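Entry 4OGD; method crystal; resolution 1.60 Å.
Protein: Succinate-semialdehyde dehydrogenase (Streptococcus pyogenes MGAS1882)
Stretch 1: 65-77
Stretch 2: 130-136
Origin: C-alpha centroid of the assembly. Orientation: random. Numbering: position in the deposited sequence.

Stretch 1 (65-77) KYAEIMTKDMGKL
Stretch 2 130-136: PWNFPYY

How do the two backbones lie against each other? Residues 65-74 form the last turns of a helix that begins earlier in the chain, while 130-136 is mostly irregular and packs along one side of it. The CA atoms of M70 and P134 are 6.7 Å apart and those of M74 and W131 6.6 Å, so the two stretches run in opposite senses. Y66, M70 and M74 recur at four-residue steps, and all three direct CA-to-CB toward the second stretch. Together the two sides bury 444 Å².

What does Y135 do, with the largest covered area of all? Its CB points toward the helix, and chi1 of -100°, between wells, with chi2 of 57°, sets the ring beside Y66 and M70. Y66, with chi1 m and chi2 -76°, offers its ring edge: Y66 CD1 lies 3.1 Å from Y135 OH and 3.5 Å from Y135 CZ. The two rings meet obliquely, centroids 5.5 Å apart and planes at 51°. Y135 OH is hydrogen-bonded elsewhere in the structure, so the buried hydroxyl is satisfied.

How do the two methionines fill the space between the stretches? M70 extends with chi1 m and chi2 t, then chi3 at -96°, placing its SD 3.8 Å from Y135 CB and 3.9 Å from P134 CD. M74 instead coils as p, p, p. M74 CG reaches 3.3 Å from W131 O and 3.7 Å from P134 CG, and M74 CE lies 4.1 Å from W131 CE3, near the plane of the indole at its edge. W131 has chi1 p and chi2 -99°. Flexible, unbranched thioethers suit these differently shaped gaps, and the compact ring of P134, C-gamma exo, is met by both.

How does a lysine fit into this buried contact? The helix gives way at G75, whose phi/psi of 94/-7 would jam a CB against the carbonyl O of M74; glycine avoids this. The backbone then extends at K76 (-67/154), whose CB points toward the second stretch. With chi angles p, t, p, t, K76 carries its NZ to N132 O, donating a 2.8 Å hydrogen bond, the only one between the stretches. K76 NZ also lies 3.4 Å from F133 CD1, obliquely to that ring, and has further hydrogen bonding elsewhere in the structure. Behind it, T71 OG1 donates to K76 O at 2.8 Å, and K76 N donates a weak hydrogen bond to M74 SD at 3.6 Å, tying the lysine's backbone back to the helix.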

# COMPACT_ATOMS: atom_id res chain seq x y z
N LYS A 65 27.42 -16.75 -16.85
CA LYS A 65 26.86 -15.97 -17.96
C LYS A 65 26.06 -14.78 -17.42
O LYS A 65 26.25 -13.66 -17.86
CB LYS A 65 25.97 -16.84 -18.86
CG LYS A 65 25.04 -16.03 -19.79
CD LYS A 65 23.99 -16.91 -20.49
CE LYS A 65 22.90 -16.08 -21.14
NZ LYS A 65 21.98 -16.92 -21.95
N TYR A 66 25.18 -15.04 -16.47
CA TYR A 66 24.34 -13.97 -15.93
C TYR A 66 25.16 -13.00 -15.08
O TYR A 66 24.92 -11.79 -15.11
CB TYR A 66 23.17 -14.56 -15.16
CG TYR A 66 22.16 -15.19 -16.08
CD1 TYR A 66 21.30 -14.40 -16.83
CD2 TYR A 66 22.10 -16.57 -16.24
CE1 TYR A 66 20.38 -14.97 -17.70
CE2 TYR A 66 21.20 -17.15 -17.10
CZ TYR A 66 20.34 -16.35 -17.83
OH TYR A 66 19.43 -16.92 -18.69
N ALA A 67 26.11 -13.53 -14.33
CA ALA A 67 27.00 -12.68 -13.54
C ALA A 67 27.76 -11.71 -14.44
O ALA A 67 27.84 -10.52 -14.15
CB ALA A 67 27.97 -13.52 -12.73
N GLU A 68 28.32 -12.22 -15.54
CA GLU A 68 29.08 -11.35 -16.43
C GLU A 68 28.20 -10.28 -17.11
O GLU A 68 28.65 -9.16 -17.34
CB GLU A 68 29.86 -12.16 -17.48
CG GLU A 68 30.66 -11.26 -18.42
CD GLU A 68 31.64 -12.01 -19.30
OE1 GLU A 68 31.75 -13.25 -19.18
OE2 GLU A 68 32.30 -11.34 -20.13
N ILE A 69 26.96 -10.64 -17.43
CA ILE A 69 26.03 -9.69 -18.03
C ILE A 69 25.86 -8.49 -17.09
O ILE A 69 25.86 -7.34 -17.53
CB ILE A 69 24.67 -10.35 -18.31
CG1 ILE A 69 24.77 -11.21 -19.57
CG2 ILE A 69 23.58 -9.30 -18.48
CD1 ILE A 69 23.55 -12.06 -19.84
N MET A 70 25.74 -8.77 -15.80
CA MET A 70 25.58 -7.69 -14.83
C MET A 70 26.85 -6.83 -14.69
O MET A 70 26.77 -5.60 -14.67
CB MET A 70 25.14 -8.24 -13.48
CG MET A 70 23.74 -8.80 -13.51
SD MET A 70 23.17 -9.20 -11.85
CE MET A 70 23.55 -10.95 -11.77
N THR A 71 28.00 -7.48 -14.62
CA THR A 71 29.28 -6.76 -14.56
C THR A 71 29.49 -5.87 -15.79
O THR A 71 29.87 -4.70 -15.67
CB THR A 71 30.45 -7.75 -14.44
OG1 THR A 71 30.37 -8.44 -13.19
CG2 THR A 71 31.79 -7.00 -14.53
N LYS A 72 29.23 -6.41 -16.98
CA LYS A 72 29.39 -5.63 -18.20
C LYS A 72 28.39 -4.48 -18.33
O LYS A 72 28.70 -3.47 -18.95
CB LYS A 72 29.40 -6.55 -19.44
CG LYS A 72 30.58 -7.53 -19.48
CD LYS A 72 31.92 -6.81 -19.63
CE LYS A 72 33.12 -7.74 -19.39
NZ LYS A 72 33.26 -8.81 -20.44
N ASP A 73 27.20 -4.62 -17.74
CA ASP A 73 26.20 -3.55 -17.77
C ASP A 73 26.55 -2.41 -16.80
O ASP A 73 26.60 -1.23 -17.19
CB ASP A 73 24.81 -4.08 -17.37
CG ASP A 73 23.95 -4.51 -18.56
OD1 ASP A 73 24.37 -4.38 -19.74
OD2 ASP A 73 22.82 -4.99 -18.31
N MET A 74 26.78 -2.76 -15.55
CA MET A 74 26.84 -1.72 -14.52
C MET A 74 28.10 -1.72 -13.66
O MET A 74 28.21 -0.92 -12.73
CB MET A 74 25.56 -1.72 -13.68
CG MET A 74 25.14 -3.07 -13.12
SD MET A 74 26.22 -3.68 -11.83
CE MET A 74 26.02 -2.37 -10.61
N GLY A 75 29.05 -2.60 -13.97
CA GLY A 75 30.39 -2.51 -13.42
C GLY A 75 30.73 -3.29 -12.17
O GLY A 75 31.90 -3.28 -11.76
N LYS A 76 29.76 -3.94 -11.53
CA LYS A 76 30.04 -4.56 -10.24
C LYS A 76 31.01 -5.72 -10.37
O LYS A 76 31.11 -6.34 -11.43
CB LYS A 76 28.77 -5.01 -9.51
CG LYS A 76 28.03 -6.19 -10.13
CD LYS A 76 26.94 -6.69 -9.17
CE LYS A 76 25.89 -5.60 -8.87
NZ LYS A 76 24.99 -5.98 -7.73
N LEU A 77 31.73 -5.99 -9.28
CA LEU A 77 32.65 -7.12 -9.23
C LEU A 77 31.94 -8.39 -9.71
O LEU A 77 30.79 -8.64 -9.35
CB LEU A 77 33.15 -7.32 -7.81
CG LEU A 77 33.92 -6.17 -7.17
CD1 LEU A 77 34.40 -6.58 -5.78
CD2 LEU A 77 35.08 -5.72 -8.04
N PRO A 130 16.04 -0.90 -10.69
CA PRO A 130 17.23 -0.07 -10.85
C PRO A 130 18.49 -0.87 -11.17
O PRO A 130 18.51 -2.10 -11.09
CB PRO A 130 17.36 0.56 -9.47
CG PRO A 130 16.97 -0.57 -8.56
CD PRO A 130 15.91 -1.38 -9.30
N TRP A 131 19.56 -0.15 -11.52
CA TRP A 131 20.80 -0.78 -11.98
C TRP A 131 21.69 -1.40 -10.90
O TRP A 131 22.60 -2.18 -11.22
CB TRP A 131 21.63 0.22 -12.79
CG TRP A 131 21.84 1.52 -12.06
CD1 TRP A 131 21.14 2.67 -12.24
CD2 TRP A 131 22.80 1.78 -11.03
NE1 TRP A 131 21.60 3.64 -11.38
CE2 TRP A 131 22.63 3.12 -10.63
CE3 TRP A 131 23.80 1.02 -10.41
CZ2 TRP A 131 23.41 3.71 -9.63
CZ3 TRP A 131 24.57 1.60 -9.42
CH2 TRP A 131 24.37 2.93 -9.04
N ASN A 132 21.48 -1.07 -9.63
CA ASN A 132 22.48 -1.50 -8.65
C ASN A 132 22.49 -3.00 -8.33
O ASN A 132 23.54 -3.57 -8.03
CB ASN A 132 22.51 -0.61 -7.39
CG ASN A 132 21.25 -0.70 -6.58
OD1 ASN A 132 20.19 -1.07 -7.08
ND2 ASN A 132 21.36 -0.36 -5.29
N PHE A 133 21.32 -3.63 -8.42
CA PHE A 133 21.19 -5.08 -8.32
C PHE A 133 20.22 -5.51 -9.43
O PHE A 133 19.04 -5.76 -9.17
CB PHE A 133 20.68 -5.52 -6.94
CG PHE A 133 21.64 -5.21 -5.81
CD1 PHE A 133 22.56 -6.16 -5.39
CD2 PHE A 133 21.61 -3.97 -5.18
CE1 PHE A 133 23.45 -5.87 -4.35
CE2 PHE A 133 22.48 -3.68 -4.14
CZ PHE A 133 23.40 -4.63 -3.73
N PRO A 134 20.72 -5.58 -10.67
CA PRO A 134 19.87 -5.71 -11.87
C PRO A 134 19.02 -6.98 -11.89
O PRO A 134 17.96 -6.97 -12.51
CB PRO A 134 20.89 -5.74 -13.02
CG PRO A 134 22.14 -5.17 -12.47
CD PRO A 134 22.15 -5.55 -11.01
N TYR A 135 19.48 -8.04 -11.25
CA TYR A 135 18.72 -9.29 -11.23
C TYR A 135 17.91 -9.47 -9.95
O TYR A 135 16.72 -9.80 -10.00
CB TYR A 135 19.63 -10.51 -11.50
CG TYR A 135 19.52 -10.98 -12.93
CD1 TYR A 135 19.77 -10.11 -13.97
CD2 TYR A 135 19.11 -12.28 -13.23
CE1 TYR A 135 19.64 -10.51 -15.29
CE2 TYR A 135 18.99 -12.69 -14.56
CZ TYR A 135 19.25 -11.80 -15.57
OH TYR A 135 19.12 -12.19 -16.90
N TYR A 136 18.57 -9.27 -8.81
CA TYR A 136 17.94 -9.42 -7.50
C TYR A 136 16.71 -8.54 -7.34
O TYR A 136 15.69 -9.01 -6.83
CB TYR A 136 18.98 -9.16 -6.40
CG TYR A 136 18.47 -8.85 -5.01
CD1 TYR A 136 17.99 -9.85 -4.17
CD2 TYR A 136 18.52 -7.56 -4.52
CE1 TYR A 136 17.55 -9.56 -2.88
CE2 TYR A 136 18.09 -7.26 -3.25
CZ TYR A 136 17.60 -8.26 -2.43
OH TYR A 136 17.17 -7.94 -1.16